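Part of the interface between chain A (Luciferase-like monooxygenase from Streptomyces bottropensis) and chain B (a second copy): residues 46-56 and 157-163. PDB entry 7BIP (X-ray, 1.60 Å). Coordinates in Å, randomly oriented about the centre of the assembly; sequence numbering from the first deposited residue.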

# COMPACT_ATOMS: atom_id res chain seq x y z
N TYR A 46 -10.33 -8.20 7.54
CA TYR A 46 -9.30 -9.15 7.96
C TYR A 46 -9.88 -10.53 8.24
O TYR A 46 -10.96 -10.65 8.83
N PHE A 47 -9.14 -11.56 7.82
CA PHE A 47 -9.20 -12.94 8.31
C PHE A 47 -10.25 -13.85 7.68
O PHE A 47 -10.07 -15.07 7.65
N HIS A 48 -11.36 -13.29 7.21
CA HIS A 48 -12.49 -14.10 6.78
C HIS A 48 -12.66 -13.98 5.27
O HIS A 48 -12.22 -13.01 4.66
N GLU A 49 -13.33 -14.98 4.68
CA GLU A 49 -13.65 -14.88 3.26
C GLU A 49 -14.44 -13.61 2.95
O GLU A 49 -14.31 -13.06 1.85
N TYR A 50 -15.24 -13.13 3.90
CA TYR A 50 -15.90 -11.84 3.78
C TYR A 50 -14.89 -10.69 3.87
O TYR A 50 -14.57 -10.22 4.97
N GLY A 51 -14.37 -10.25 2.73
CA GLY A 51 -13.51 -9.09 2.66
C GLY A 51 -12.03 -9.35 2.88
O GLY A 51 -11.22 -8.45 2.62
N GLY A 52 -11.66 -10.54 3.35
CA GLY A 52 -10.33 -10.74 3.92
C GLY A 52 -9.18 -10.75 2.92
O GLY A 52 -8.02 -10.61 3.34
N TYR A 53 -9.46 -10.94 1.63
CA TYR A 53 -8.42 -10.72 0.62
C TYR A 53 -7.98 -9.27 0.55
O TYR A 53 -6.99 -8.98 -0.12
N SER A 54 -8.67 -8.35 1.23
CA SER A 54 -8.28 -6.95 1.19
C SER A 54 -8.06 -6.38 2.59
O SER A 54 -8.83 -5.54 3.07
N PRO A 55 -6.98 -6.80 3.27
CA PRO A 55 -6.64 -6.18 4.57
C PRO A 55 -6.09 -4.76 4.44
O PRO A 55 -6.05 -4.05 5.45
N ASP A 56 -5.72 -4.33 3.24
CA ASP A 56 -5.14 -3.00 3.04
C ASP A 56 -5.59 -2.46 1.68
O ASP A 56 -4.95 -2.71 0.65
N PRO B 157 -6.75 -18.02 17.20
CA PRO B 157 -6.20 -18.46 15.91
C PRO B 157 -6.72 -17.64 14.74
O PRO B 157 -7.91 -17.32 14.70
N VAL B 158 -5.83 -17.28 13.82
CA VAL B 158 -6.22 -16.59 12.60
C VAL B 158 -5.48 -17.21 11.42
O VAL B 158 -4.35 -17.68 11.55
N THR B 159 -6.14 -17.20 10.27
CA THR B 159 -5.49 -17.52 9.00
C THR B 159 -5.43 -16.22 8.21
O THR B 159 -6.47 -15.70 7.78
N MET B 160 -4.23 -15.68 8.05
CA MET B 160 -4.10 -14.38 7.40
C MET B 160 -4.40 -14.52 5.92
O MET B 160 -3.85 -15.40 5.25
N LEU B 161 -5.29 -13.68 5.42
CA LEU B 161 -5.62 -13.60 4.01
C LEU B 161 -5.12 -12.27 3.44
O LEU B 161 -4.92 -11.31 4.19
N PRO B 162 -4.83 -12.19 2.15
CA PRO B 162 -4.78 -13.33 1.23
C PRO B 162 -3.58 -14.20 1.57
O PRO B 162 -2.64 -13.72 2.20
N ARG B 163 -3.64 -15.47 1.20
CA ARG B 163 -2.44 -16.29 1.32
C ARG B 163 -1.40 -15.77 0.33
O ARG B 163 -1.75 -15.22 -0.72

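No direct hydrogen bond joins the two stretches; the polar links between them run through two waters, and apolar side chains do the rest. Water 1 accepts from Phe47(A) N at 2.9 Å, donates to Gly52(A) O at 2.8 Å, and accepts a weak hydrogen bond from Leu161(B) N at 3.5 Å. It thereby serves Gly52(A) O, which lies 3.3 Å from Leu161(B) O, a pair of acceptors that cannot bond to each other. Water 2 plays a similar part: it donates to Phe47(A) O at 3.1 Å and accepts from Thr159(B) N at 3.0 Å.

Leu161(B) points toward chain A in the mt rotamer (chi1 -62°, chi2 178°). Its CD1 lies 3.7 Å from His48(A) O, and its CB 3.3 Å from Gly52(A) O. Glycine suits position 52 because a CB there would point toward Leu161(B), tight against CD1, and would clash with His48(A) O, the acceptor of a weak hydrogen bond from Gly52(A) N.

Phe47(A) starts away from chain B, but with chi1 m its ring end comes nearer. Val158(B), also m, points toward it and sets CG1 3.9 Å from the ring centroid, almost on the normal, a CH-pi contact suited to a compact branched residue. At the ring edge, Met160(B) CE approaches Phe47(A) CE1 to 3.4 Å; the flexible methionine, chi1 t then p and p, brings its end back although its CB points away.

Farther along, Pro162(B), following a cis peptide bond, lays CB over one face of the Tyr53(A) ring, 4.1 Å from Tyr53(A) CD1. Pro55(A) points toward chain B, its CD 3.8 Å from Pro162(B) CD: two rigid, apolar rings packing together. Arg163(B) instead leads away, and its NH2 donates to Met160(B) O at 2.9 Å, bracing its own loop.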

# COMPACT_ATOMS: atom_id res chain seq x y z
CB TYR A 46 -8.57 -8.65 9.22
CG TYR A 46 -7.95 -7.29 9.05
CD1 TYR A 46 -6.61 -7.15 8.71
CD2 TYR A 46 -8.71 -6.14 9.22
CE1 TYR A 46 -6.04 -5.89 8.54
CE2 TYR A 46 -8.16 -4.88 9.07
CZ TYR A 46 -6.82 -4.76 8.73
OH TYR A 46 -6.29 -3.50 8.58
CB PHE A 47 -9.41 -13.01 9.83
CG PHE A 47 -8.51 -12.12 10.62
CD1 PHE A 47 -7.17 -12.01 10.32
CD2 PHE A 47 -9.02 -11.39 11.67
CE1 PHE A 47 -6.35 -11.18 11.04
CE2 PHE A 47 -8.22 -10.57 12.41
CZ PHE A 47 -6.87 -10.46 12.10
CB HIS A 48 -13.78 -13.65 7.48
CG HIS A 48 -13.74 -13.82 8.96
ND1 HIS A 48 -13.87 -15.05 9.57
CD2 HIS A 48 -13.59 -12.92 9.96
CE1 HIS A 48 -13.79 -14.90 10.89
NE2 HIS A 48 -13.63 -13.61 11.15
CB GLU A 49 -14.42 -16.13 2.81
CG GLU A 49 -13.55 -17.37 2.79
CD GLU A 49 -14.29 -18.62 3.23
OE1 GLU A 49 -15.38 -18.90 2.68
OE2 GLU A 49 -13.78 -19.32 4.12
CB TYR A 50 -16.98 -11.69 4.86
CG TYR A 50 -17.81 -10.42 4.77
CD1 TYR A 50 -18.83 -10.30 3.84
CD2 TYR A 50 -17.56 -9.36 5.63
CE1 TYR A 50 -19.59 -9.13 3.77
CE2 TYR A 50 -18.31 -8.20 5.57
CZ TYR A 50 -19.33 -8.09 4.65
OH TYR A 50 -20.06 -6.93 4.59
CB TYR A 53 -8.88 -11.14 -0.77
CG TYR A 53 -8.78 -12.62 -1.07
CD1 TYR A 53 -8.68 -13.56 -0.04
CD2 TYR A 53 -8.79 -13.09 -2.37
CE1 TYR A 53 -8.60 -14.92 -0.31
CE2 TYR A 53 -8.70 -14.45 -2.65
CZ TYR A 53 -8.62 -15.36 -1.62
OH TYR A 53 -8.54 -16.71 -1.89
CB SER A 54 -9.33 -6.14 0.43
OG SER A 54 -8.84 -4.81 0.25
CB PRO A 55 -5.57 -7.13 5.14
CG PRO A 55 -4.94 -7.77 3.93
CD PRO A 55 -6.06 -7.90 2.92
CB ASP A 56 -3.61 -3.04 3.12
CG ASP A 56 -2.99 -1.68 3.28
OD1 ASP A 56 -3.01 -1.15 4.41
OD2 ASP A 56 -2.47 -1.15 2.29
CB PRO B 157 -6.67 -19.91 15.79
CG PRO B 157 -7.90 -19.98 16.64
CD PRO B 157 -7.69 -19.01 17.77
CB VAL B 158 -5.94 -15.06 12.65
CG1 VAL B 158 -6.85 -14.37 13.66
CG2 VAL B 158 -4.47 -14.80 12.95
CB THR B 159 -6.25 -18.61 8.24
OG1 THR B 159 -6.11 -19.86 8.93
CG2 THR B 159 -5.69 -18.76 6.82
CB MET B 160 -2.70 -13.80 7.63
CG MET B 160 -2.44 -12.46 6.89
SD MET B 160 -3.61 -11.10 7.24
CE MET B 160 -3.61 -11.17 9.01
CB LEU B 161 -7.13 -13.73 3.76
CG LEU B 161 -7.77 -15.06 4.18
CD1 LEU B 161 -9.27 -15.05 3.94
CD2 LEU B 161 -7.11 -16.27 3.51
CB PRO B 162 -4.64 -12.66 -0.13
CG PRO B 162 -3.82 -11.39 0.17
CD PRO B 162 -4.34 -10.94 1.53
CB ARG B 163 -2.76 -17.75 1.05
CG ARG B 163 -3.99 -18.25 1.82
CD ARG B 163 -3.76 -18.13 3.32
NE ARG B 163 -2.67 -18.99 3.77
CZ ARG B 163 -1.99 -18.81 4.90
NH1 ARG B 163 -1.02 -19.65 5.22
NH2 ARG B 163 -2.28 -17.80 5.70
O HOH W 1 -7.02 -10.71 5.96
O HOH W 2 -9.04 -16.51 10.21